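Local coordinates for protein succinate-semialdehyde dehydrogenase (NAD(P)(+)) (Marinobacter aquaeolei, PDB 3RH9) that probably oxidises succinate semialdehyde to succinate with a nicotinamide cofactor, as a member of the aldehyde dehydrogenase family, at residues A[43-54]-A[210-221]; A[93-103]-A[322-333]. All blocks are in the same frame, centred on the assembly; numbering follows the deposited sequence.

Contact 1. Residues A[43-54]-A[210-221]; sequences VPSMPEEDVVAA and VMGKASVIGKVL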
loop_
_atom_site.group_PDB
_atom_site.type_symbol
_atom_site.label_atom_id
_atom_site.label_comp_id
_atom_site.label_asym_id
_atom_site.label_seq_id
_atom_site.Cartn_x
_atom_site.Cartn_y
_atom_site.Cartn_z
ATOM N N VAL A 43 26.727 21.259 8.458
ATOM C CA VAL A 43 25.478 21.520 7.762
ATOM C C VAL A 43 24.422 22.151 8.667
ATOM O O VAL A 43 24.274 21.770 9.825
ATOM C CB VAL A 43 24.905 20.210 7.182
ATOM C CG1 VAL A 43 23.775 20.506 6.218
ATOM C CG2 VAL A 43 25.995 19.429 6.487
ATOM N N PRO A 44 23.677 23.120 8.129
ATOM C CA PRO A 44 22.567 23.793 8.812
ATOM C C PRO A 44 21.490 22.838 9.307
ATOM O O PRO A 44 21.014 21.976 8.561
ATOM C CB PRO A 44 21.980 24.689 7.726
ATOM C CG PRO A 44 23.133 24.958 6.802
ATOM C CD PRO A 44 23.973 23.719 6.816
ATOM N N SER A 45 21.105 23.017 10.566
ATOM C CA SER A 45 20.087 22.210 11.199
ATOM C C SER A 45 18.744 22.931 11.077
ATOM O O SER A 45 18.332 23.692 11.961
ATOM C CB SER A 45 20.466 21.978 12.664
ATOM O OG SER A 45 19.699 20.943 13.248
HETATM N N MSE A 46 18.067 22.691 9.961
HETATM C CA MSE A 46 16.858 23.441 9.611
HETATM C C MSE A 46 15.689 23.188 10.548
HETATM O O MSE A 46 15.458 22.063 10.986
HETATM C CB MSE A 46 16.468 23.178 8.152
HETATM C CG MSE A 46 17.603 23.498 7.190
HETATM SE SE MSE A 46 17.430 22.778 5.366
HETATM C CE MSE A 46 19.245 22.052 5.254
ATOM N N PRO A 47 14.956 24.256 10.858
ATOM C CA PRO A 47 13.824 24.279 11.790
ATOM C C PRO A 47 12.532 23.809 11.141
ATOM O O PRO A 47 12.470 23.557 9.943
ATOM C CB PRO A 47 13.675 25.766 12.133
ATOM C CG PRO A 47 14.804 26.475 11.409
ATOM C CD PRO A 47 15.249 25.587 10.311
ATOM N N GLU A 48 11.494 23.702 11.954
ATOM C CA GLU A 48 10.145 23.426 11.473
ATOM C C GLU A 48 9.769 24.298 10.261
ATOM O O GLU A 48 9.599 23.778 9.164
ATOM C CB GLU A 48 9.156 23.572 12.638
ATOM C CG GLU A 48 7.759 24.005 12.283
ATOM C CD GLU A 48 6.740 23.547 13.332
ATOM O OE1 GLU A 48 7.145 23.242 14.485
ATOM O OE2 GLU A 48 5.529 23.474 13.005
ATOM N N GLU A 49 9.677 25.612 10.446
ATOM C CA GLU A 49 9.261 26.534 9.375
ATOM C C GLU A 49 9.925 26.324 8.003
ATOM O O GLU A 49 9.288 26.534 6.970
ATOM C CB GLU A 49 9.404 27.998 9.817
ATOM C CG GLU A 49 10.473 28.240 10.859
ATOM C CD GLU A 49 10.054 27.762 12.257
ATOM O OE1 GLU A 49 8.823 27.697 12.528
ATOM O OE2 GLU A 49 10.956 27.451 13.083
ATOM N N ASP A 50 11.195 25.925 7.989
ATOM C CA ASP A 50 11.865 25.590 6.735
ATOM C C ASP A 50 11.226 24.373 6.075
ATOM O O ASP A 50 11.070 24.328 4.839
ATOM C CB ASP A 50 13.347 25.280 6.961
ATOM C CG ASP A 50 14.218 26.520 6.975
ATOM O OD1 ASP A 50 13.673 27.642 6.947
ATOM O OD2 ASP A 50 15.458 26.362 7.016
ATOM N N VAL A 51 10.893 23.373 6.891
ATOM C CA VAL A 51 10.287 22.154 6.371
ATOM C C VAL A 51 8.866 22.449 5.868
ATOM O O VAL A 51 8.443 21.899 4.861
ATOM C CB VAL A 51 10.293 21.010 7.411
ATOM C CG1 VAL A 51 9.802 19.749 6.792
ATOM C CG2 VAL A 51 11.685 20.782 7.932
ATOM N N VAL A 52 8.148 23.336 6.556
ATOM C CA VAL A 52 6.830 23.770 6.112
ATOM C C VAL A 52 6.908 24.592 4.817
ATOM O O VAL A 52 6.036 24.485 3.943
ATOM C CB VAL A 52 6.102 24.575 7.201
ATOM C CG1 VAL A 52 4.762 25.067 6.692
ATOM C CG2 VAL A 52 5.912 23.731 8.449
ATOM N N ALA A 53 7.952 25.405 4.689
ATOM C CA ALA A 53 8.194 26.145 3.448
ATOM C C ALA A 53 8.429 25.181 2.294
ATOM O O ALA A 53 7.868 25.345 1.207
ATOM C CB ALA A 53 9.386 27.082 3.597
ATOM N N ALA A 54 9.281 24.188 2.534
ATOM C CA ALA A 54 9.539 23.136 1.555
ATOM C C ALA A 54 8.235 22.606 0.976
ATOM O O ALA A 54 8.102 22.459 -0.244
ATOM C CB ALA A 54 10.326 22.001 2.188
ATOM N N VAL A 210 15.567 19.281 2.682
ATOM C CA VAL A 210 15.572 19.673 4.078
ATOM C C VAL A 210 16.541 18.773 4.847
ATOM O O VAL A 210 16.700 17.605 4.510
ATOM C CB VAL A 210 14.181 19.576 4.664
ATOM C CG1 VAL A 210 13.287 20.631 4.037
ATOM C CG2 VAL A 210 13.622 18.204 4.409
HETATM N N MSE A 211 17.220 19.337 5.843
HETATM C CA MSE A 211 18.186 18.587 6.630
HETATM C C MSE A 211 18.188 19.054 8.049
HETATM O O MSE A 211 17.841 20.191 8.334
HETATM C CB MSE A 211 19.575 18.773 6.084
HETATM C CG MSE A 211 19.556 19.011 4.615
HETATM SE SE MSE A 211 21.316 19.079 3.851
HETATM C CE MSE A 211 21.249 17.375 2.928
ATOM N N GLY A 212 18.593 18.158 8.938
ATOM C CA GLY A 212 18.695 18.472 10.345
ATOM C C GLY A 212 18.125 17.366 11.200
ATOM O O GLY A 212 18.186 16.190 10.848
ATOM N N LYS A 213 17.553 17.759 12.327
ATOM C CA LYS A 213 17.122 16.824 13.358
ATOM C C LYS A 213 15.942 15.998 12.863
ATOM O O LYS A 213 14.967 16.544 12.359
ATOM C CB LYS A 213 16.762 17.608 14.627
ATOM C CG LYS A 213 16.659 16.774 15.876
ATOM C CD LYS A 213 16.507 17.649 17.128
ATOM C CE LYS A 213 16.147 16.819 18.370
ATOM N NZ LYS A 213 17.219 15.833 18.759
ATOM N N ALA A 214 16.033 14.680 12.999
ATOM C CA ALA A 214 14.994 13.771 12.514
ATOM C C ALA A 214 13.600 14.051 13.090
ATOM O O ALA A 214 12.624 14.180 12.347
ATOM C CB ALA A 214 15.398 12.352 12.772
ATOM N N SER A 215 13.504 14.136 14.412
ATOM C CA SER A 215 12.267 14.591 15.063
ATOM C C SER A 215 11.601 15.742 14.330
ATOM O O SER A 215 10.430 15.654 13.982
ATOM C CB SER A 215 12.530 15.054 16.502
ATOM O OG SER A 215 12.616 13.955 17.383
ATOM N N VAL A 216 12.349 16.828 14.128
ATOM C CA VAL A 216 11.801 18.060 13.568
ATOM C C VAL A 216 11.246 17.848 12.176
ATOM O O VAL A 216 10.054 18.054 11.945
ATOM C CB VAL A 216 12.848 19.214 13.518
ATOM C CG1 VAL A 216 12.323 20.381 12.682
ATOM C CG2 VAL A 216 13.225 19.686 14.933
ATOM N N ILE A 217 12.114 17.430 11.257
ATOM C CA ILE A 217 11.708 17.200 9.881
ATOM C C ILE A 217 10.574 16.185 9.822
ATOM O O ILE A 217 9.527 16.442 9.213
ATOM C CB ILE A 217 12.876 16.726 8.996
ATOM C CG1 ILE A 217 13.719 17.916 8.561
ATOM C CG2 ILE A 217 12.353 16.094 7.737
ATOM C CD1 ILE A 217 14.654 18.437 9.604
ATOM N N GLY A 218 10.789 15.038 10.467
ATOM C CA GLY A 218 9.849 13.937 10.405
ATOM C C GLY A 218 8.456 14.341 10.836
ATOM O O GLY A 218 7.468 13.871 10.276
ATOM N N LYS A 219 8.377 15.228 11.820
ATOM C CA LYS A 219 7.099 15.577 12.402
ATOM C C LYS A 219 6.231 16.402 11.452
ATOM O O LYS A 219 5.020 16.215 11.401
ATOM C CB LYS A 219 7.300 16.303 13.728
ATOM C CG LYS A 219 6.016 16.839 14.340
ATOM C CD LYS A 219 6.203 17.177 15.809
ATOM C CE LYS A 219 5.014 17.955 16.361
ATOM N NZ LYS A 219 4.863 19.281 15.702
ATOM N N VAL A 220 6.842 17.320 10.708
ATOM C CA VAL A 220 6.112 18.137 9.744
ATOM C C VAL A 220 5.546 17.286 8.608
ATOM O O VAL A 220 4.359 17.383 8.269
ATOM C CB VAL A 220 7.015 19.247 9.176
ATOM C CG1 VAL A 220 6.320 20.018 8.055
ATOM C CG2 VAL A 220 7.449 20.173 10.294
ATOM N N LEU A 221 6.406 16.434 8.046
ATOM C CA LEU A 221 6.047 15.494 6.971
ATOM C C LEU A 221 4.904 14.510 7.328
ATOM O O LEU A 221 4.088 14.172 6.471
ATOM C CB LEU A 221 7.308 14.747 6.488
ATOM C CG LEU A 221 8.092 15.348 5.307
ATOM C CD1 LEU A 221 7.827 16.823 5.141
ATOM C CD2 LEU A 221 9.593 15.078 5.371
HETATM O O HOH W 1 16.963 20.436 12.830
#

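Contact 2. Residues A[93-103]-A[322-333]; sequences RILCMEHGKPW and GMNDGIDIGPLI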
loop_
_atom_site.group_PDB
_atom_site.type_symbol
_atom_site.label_atom_id
_atom_site.label_comp_id
_atom_site.label_asym_id
_atom_site.label_seq_id
_atom_site.Cartn_x
_atom_site.Cartn_y
_atom_site.Cartn_z
ATOM N N ARG A 93 33.176 11.081 -5.133
ATOM C CA ARG A 93 34.181 11.535 -4.167
ATOM C C ARG A 93 33.526 11.882 -2.850
ATOM O O ARG A 93 33.882 11.337 -1.803
ATOM C CB ARG A 93 34.955 12.746 -4.682
ATOM C CG ARG A 93 36.266 12.967 -3.950
ATOM C CD ARG A 93 37.031 14.172 -4.479
ATOM N NE ARG A 93 36.277 15.417 -4.317
ATOM C CZ ARG A 93 36.547 16.357 -3.417
ATOM N NH1 ARG A 93 37.573 16.210 -2.592
ATOM N NH2 ARG A 93 35.797 17.452 -3.350
ATOM N N ILE A 94 32.566 12.793 -2.915
ATOM C CA ILE A 94 31.808 13.202 -1.740
ATOM C C ILE A 94 31.120 12.011 -1.060
ATOM O O ILE A 94 31.003 11.956 0.164
ATOM C CB ILE A 94 30.767 14.273 -2.116
ATOM C CG1 ILE A 94 31.476 15.510 -2.670
ATOM C CG2 ILE A 94 29.922 14.643 -0.921
ATOM C CD1 ILE A 94 30.642 16.328 -3.625
ATOM N N LEU A 95 30.665 11.054 -1.855
ATOM C CA LEU A 95 30.000 9.901 -1.297
ATOM C C LEU A 95 31.017 9.125 -0.468
ATOM O O LEU A 95 30.790 8.793 0.702
ATOM C CB LEU A 95 29.453 9.027 -2.418
ATOM C CG LEU A 95 28.313 8.094 -2.019
ATOM C CD1 LEU A 95 27.437 7.776 -3.214
ATOM C CD2 LEU A 95 28.845 6.819 -1.378
ATOM N N CYS A 96 32.154 8.859 -1.092
ATOM C CA CYS A 96 33.221 8.106 -0.469
ATOM C C CYS A 96 33.593 8.675 0.895
ATOM O O CYS A 96 33.732 7.940 1.885
ATOM C CB CYS A 96 34.446 8.128 -1.372
ATOM S SG CYS A 96 35.863 7.316 -0.657
HETATM N N MSE A 97 33.763 9.990 0.951
HETATM C CA MSE A 97 34.308 10.591 2.151
HETATM C C MSE A 97 33.344 10.593 3.318
HETATM O O MSE A 97 33.775 10.495 4.466
HETATM C CB MSE A 97 34.822 11.993 1.874
HETATM C CG MSE A 97 36.183 11.980 1.205
HETATM SE SE MSE A 97 36.619 13.679 0.355
HETATM C CE MSE A 97 38.430 13.237 -0.288
ATOM N N GLU A 98 32.048 10.697 3.042
ATOM C CA GLU A 98 31.075 10.783 4.129
ATOM C C GLU A 98 30.530 9.414 4.555
ATOM O O GLU A 98 30.160 9.221 5.707
ATOM C CB GLU A 98 29.938 11.752 3.780
ATOM C CG GLU A 98 29.048 11.280 2.665
ATOM C CD GLU A 98 27.936 12.274 2.352
ATOM O OE1 GLU A 98 27.779 13.260 3.114
ATOM O OE2 GLU A 98 27.221 12.072 1.345
ATOM N N HIS A 99 30.502 8.478 3.619
ATOM C CA HIS A 99 30.042 7.116 3.881
ATOM C C HIS A 99 31.173 6.178 4.294
ATOM O O HIS A 99 31.046 5.453 5.264
ATOM C CB HIS A 99 29.352 6.561 2.638
ATOM C CG HIS A 99 28.842 5.162 2.791
ATOM N ND1 HIS A 99 29.559 4.061 2.376
ATOM C CD2 HIS A 99 27.670 4.687 3.278
ATOM C CE1 HIS A 99 28.858 2.968 2.613
ATOM N NE2 HIS A 99 27.706 3.319 3.158
ATOM N N GLY A 100 32.277 6.197 3.555
ATOM C CA GLY A 100 33.404 5.339 3.853
ATOM C C GLY A 100 33.666 4.399 2.695
ATOM O O GLY A 100 34.791 3.973 2.459
ATOM N N LYS A 101 32.604 4.074 1.975
ATOM C CA LYS A 101 32.678 3.277 0.757
ATOM C C LYS A 101 33.836 3.730 -0.154
ATOM O O LYS A 101 34.110 4.921 -0.276
ATOM C CB LYS A 101 31.345 3.434 0.024
ATOM C CG LYS A 101 30.978 2.321 -0.924
ATOM C CD LYS A 101 29.644 2.643 -1.608
ATOM C CE LYS A 101 28.621 3.134 -0.582
ATOM N NZ LYS A 101 27.209 2.998 -1.025
ATOM N N PRO A 102 34.515 2.782 -0.809
ATOM C CA PRO A 102 35.628 3.130 -1.702
ATOM C C PRO A 102 35.183 3.932 -2.923
ATOM O O PRO A 102 34.094 3.692 -3.455
ATOM C CB PRO A 102 36.167 1.766 -2.142
ATOM C CG PRO A 102 35.697 0.818 -1.104
ATOM C CD PRO A 102 34.357 1.331 -0.669
ATOM N N TRP A 103 36.034 4.860 -3.364
ATOM C CA TRP A 103 35.710 5.795 -4.442
ATOM C C TRP A 103 35.096 5.130 -5.668
ATOM O O TRP A 103 34.045 5.539 -6.139
ATOM C CB TRP A 103 36.962 6.529 -4.863
ATOM C CG TRP A 103 36.684 7.814 -5.542
ATOM C CD1 TRP A 103 35.480 8.259 -5.998
ATOM C CD2 TRP A 103 37.641 8.828 -5.870
ATOM N NE1 TRP A 103 35.624 9.497 -6.574
ATOM C CE2 TRP A 103 36.941 9.868 -6.509
ATOM C CE3 TRP A 103 39.023 8.961 -5.672
ATOM C CZ2 TRP A 103 37.573 11.022 -6.960
ATOM C CZ3 TRP A 103 39.645 10.103 -6.119
ATOM C CH2 TRP A 103 38.924 11.119 -6.757
ATOM N N GLY A 322 38.946 4.602 1.777
ATOM C CA GLY A 322 38.425 4.290 0.460
ATOM C C GLY A 322 38.865 5.244 -0.640
ATOM O O GLY A 322 38.629 4.987 -1.825
HETATM N N MSE A 323 39.499 6.348 -0.256
HETATM C CA MSE A 323 40.018 7.287 -1.237
HETATM C C MSE A 323 41.244 6.718 -1.930
HETATM O O MSE A 323 41.579 7.116 -3.039
HETATM C CB MSE A 323 40.339 8.639 -0.596
HETATM C CG MSE A 323 39.119 9.531 -0.384
HETATM SE SE MSE A 323 38.123 9.943 -2.047
HETATM C CE MSE A 323 39.410 11.167 -2.880
ATOM N N ASN A 324 41.898 5.766 -1.280
ATOM C CA ASN A 324 43.095 5.166 -1.841
ATOM C C ASN A 324 42.810 3.971 -2.746
ATOM O O ASN A 324 41.949 3.135 -2.455
ATOM C CB ASN A 324 44.049 4.768 -0.722
ATOM C CG ASN A 324 44.285 5.892 0.256
ATOM O OD1 ASN A 324 44.396 7.058 -0.133
ATOM N ND2 ASN A 324 44.354 5.555 1.542
ATOM N N ASP A 325 43.548 3.888 -3.845
ATOM C CA ASP A 325 43.391 2.784 -4.781
ATOM C C ASP A 325 43.644 1.463 -4.071
ATOM O O ASP A 325 44.364 1.415 -3.077
ATOM C CB ASP A 325 44.350 2.954 -5.971
ATOM C CG ASP A 325 44.167 1.873 -7.044
ATOM O OD1 ASP A 325 43.157 1.132 -6.986
ATOM O OD2 ASP A 325 45.032 1.764 -7.951
ATOM N N GLY A 326 43.024 0.399 -4.569
ATOM C CA GLY A 326 43.326 -0.942 -4.107
ATOM C C GLY A 326 42.605 -1.353 -2.841
ATOM O O GLY A 326 42.765 -2.482 -2.357
ATOM N N ILE A 327 41.814 -0.440 -2.292
ATOM C CA ILE A 327 41.011 -0.757 -1.121
ATOM C C ILE A 327 39.673 -1.386 -1.509
ATOM O O ILE A 327 38.854 -0.754 -2.178
ATOM C CB ILE A 327 40.768 0.485 -0.264
ATOM C CG1 ILE A 327 42.048 0.846 0.489
ATOM C CG2 ILE A 327 39.645 0.233 0.708
ATOM C CD1 ILE A 327 42.629 -0.304 1.282
ATOM N N ASP A 328 39.458 -2.627 -1.083
ATOM C CA ASP A 328 38.216 -3.340 -1.379
ATOM C C ASP A 328 37.059 -2.953 -0.480
ATOM O O ASP A 328 35.912 -2.983 -0.900
ATOM C CB ASP A 328 38.427 -4.847 -1.289
ATOM C CG ASP A 328 39.537 -5.320 -2.183
ATOM O OD1 ASP A 328 39.615 -4.841 -3.338
ATOM O OD2 ASP A 328 40.342 -6.155 -1.728
ATOM N N ILE A 329 37.352 -2.609 0.763
ATOM C CA ILE A 329 36.306 -2.196 1.685
ATOM C C ILE A 329 36.809 -1.121 2.633
ATOM O O ILE A 329 37.954 -1.169 3.084
ATOM C CB ILE A 329 35.728 -3.393 2.493
ATOM C CG1 ILE A 329 35.649 -3.032 3.974
ATOM C CG2 ILE A 329 36.576 -4.656 2.331
ATOM C CD1 ILE A 329 35.353 -4.207 4.867
ATOM N N GLY A 330 35.949 -0.145 2.919
ATOM C CA GLY A 330 36.312 0.981 3.766
ATOM C C GLY A 330 35.747 0.848 5.167
ATOM O O GLY A 330 35.282 -0.213 5.537
ATOM N N PRO A 331 35.759 1.926 5.950
ATOM C CA PRO A 331 35.306 1.744 7.327
ATOM C C PRO A 331 33.798 1.540 7.355
ATOM O O PRO A 331 33.148 1.696 6.314
ATOM C CB PRO A 331 35.647 3.079 7.994
ATOM C CG PRO A 331 36.265 3.945 6.924
ATOM C CD PRO A 331 35.922 3.344 5.606
ATOM N N LEU A 332 33.262 1.171 8.519
ATOM C CA LEU A 332 31.818 1.176 8.764
ATOM C C LEU A 332 31.411 2.601 9.117
ATOM O O LEU A 332 32.259 3.421 9.409
ATOM C CB LEU A 332 31.456 0.250 9.924
ATOM C CG LEU A 332 31.906 -1.201 9.892
ATOM C CD1 LEU A 332 31.433 -1.889 11.150
ATOM C CD2 LEU A 332 31.348 -1.893 8.666
ATOM N N ILE A 333 30.118 2.890 9.113
ATOM C CA ILE A 333 29.643 4.266 9.171
ATOM C C ILE A 333 29.859 4.950 10.523
ATOM O O ILE A 333 30.117 6.151 10.580
ATOM C CB ILE A 333 28.141 4.341 8.793
ATOM C CG1 ILE A 333 27.714 5.779 8.501
ATOM C CG2 ILE A 333 27.274 3.700 9.886
ATOM C CD1 ILE A 333 28.147 6.288 7.128
HETATM O O HOH W 2 30.710 3.075 6.180
HETATM O O HOH W 3 36.928 5.500 3.403
#

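Contact 1. Residues A[43-54]-A[210-221]
A single water sits between Ser45, Met46 and Lys213 and is gripped from three directions. It donates a hydrogen bond to Met46 O at 2.9 Å and accepts one from Lys213 N at 2.8 Å, while Ser45 OG is hydrogen-bonded to it at 2.8 Å. Beside the water, Met46 N donates directly to Met211 O at 3.0 Å, a bent bond with 144° at the hydrogen. The chains can run this close because Gly212 has no side chain, and its CA is the one nearest that of Ser45. Backbone thus fixes the register where strand 39-44 gives way to helix 48-61, against the connection leaving strand 207-209.

Beyond this polar corner the packing is mainly apolar. Met46 and Met211, both selenomethionines, lie side by side and point the same way; SE of Met46 rides over the backbone of Val210 and Met211, and SE of Met211 reaches Val43 CG1 at 3.7 Å. Among the helix residues, Val51 makes the most extensive contact. With CG1 anti to its N (chi1 -174°), it sends that methyl past Val220 and turns CG2 onto Ile217 CG1, 3.6 Å away. Val210 CG1 fills the next place, against Ala54 CB, and Val216 CG1 covers the start of helix 48-61 at Glu48 N.

The short segments 48-54 and 214-221 run 38° from parallel, their axes 9.1 Å apart. Helix 214-223 follows the edge strand of the Rossmann-type sheet, so helix 48-61 packs on the border of that domain, Ala54 also reaching Val179 of strand 178-181. The chemistry implies a division of labour: backbone and water bonds set the alignment, and valines, isoleucine, leucine and the two selenomethionines supply most of the buried surface.

Contact 2. Residues A[93-103]-A[322-333]
Met323 meets Trp103 in a Met-aromatic contact, the centre of a join between the turn linking helices 88-99 and 103-123 and the loop connecting helices 303-316 and 335-350. This selenomethionine is folded back at chi2 (-58°) and chi3, which lays CE over one face of the indole, 3.8 Å from the centroid of its six-membered ring. SE lies over the same face, 4.3 Å from that centroid. Arg93 CG covers this face too, while Met97 CE and Cys96 SG pack against Met323 from the helix.

At the backbone of the same residue, Trp103 N donates to Gly322 O at 3.0 Å, nearly straight at the hydrogen (172°) but well above the carbonyl plane. Pro102 lies against the loop backbone from Ile327 to Gly330. Two waters extend the backbone grip: one joins His99 O to Pro331 O, the other accepts a hydrogen bond from Gly322 N and donates one to Gly100 O.

Further out, Trp103 NE1 is held by Glu89 O, and Lys101 NZ pairs with Glu109. The turn out of the helix is pinned by Lys101 N, which donates to His99 ND1 at 3.1 Å from 17° out of the imidazole plane.

Both contacts are mostly buried, and neither lies at the predicted active-site Glu256 or touches the other subunit. Contact 1 is the more distant from the middle of the chain and reaches the surface at Glu48 and Lys213; it packs helix on helix at the edge of the Rossmann-type sheet, which in this family binds the nicotinamide cofactor. Selenomethionines and bridging waters occur in both, but contact 1 adds aliphatic helix packing, contact 2 a Met-aromatic contact and closely apposed glycine and proline backbone on an irregular loop. Their nearest atoms are about 7 Å apart, but they share a neighbour: helix 188-197 receives Val43 and Met211 from contact 1 and Ile94 and Leu95 from contact 2.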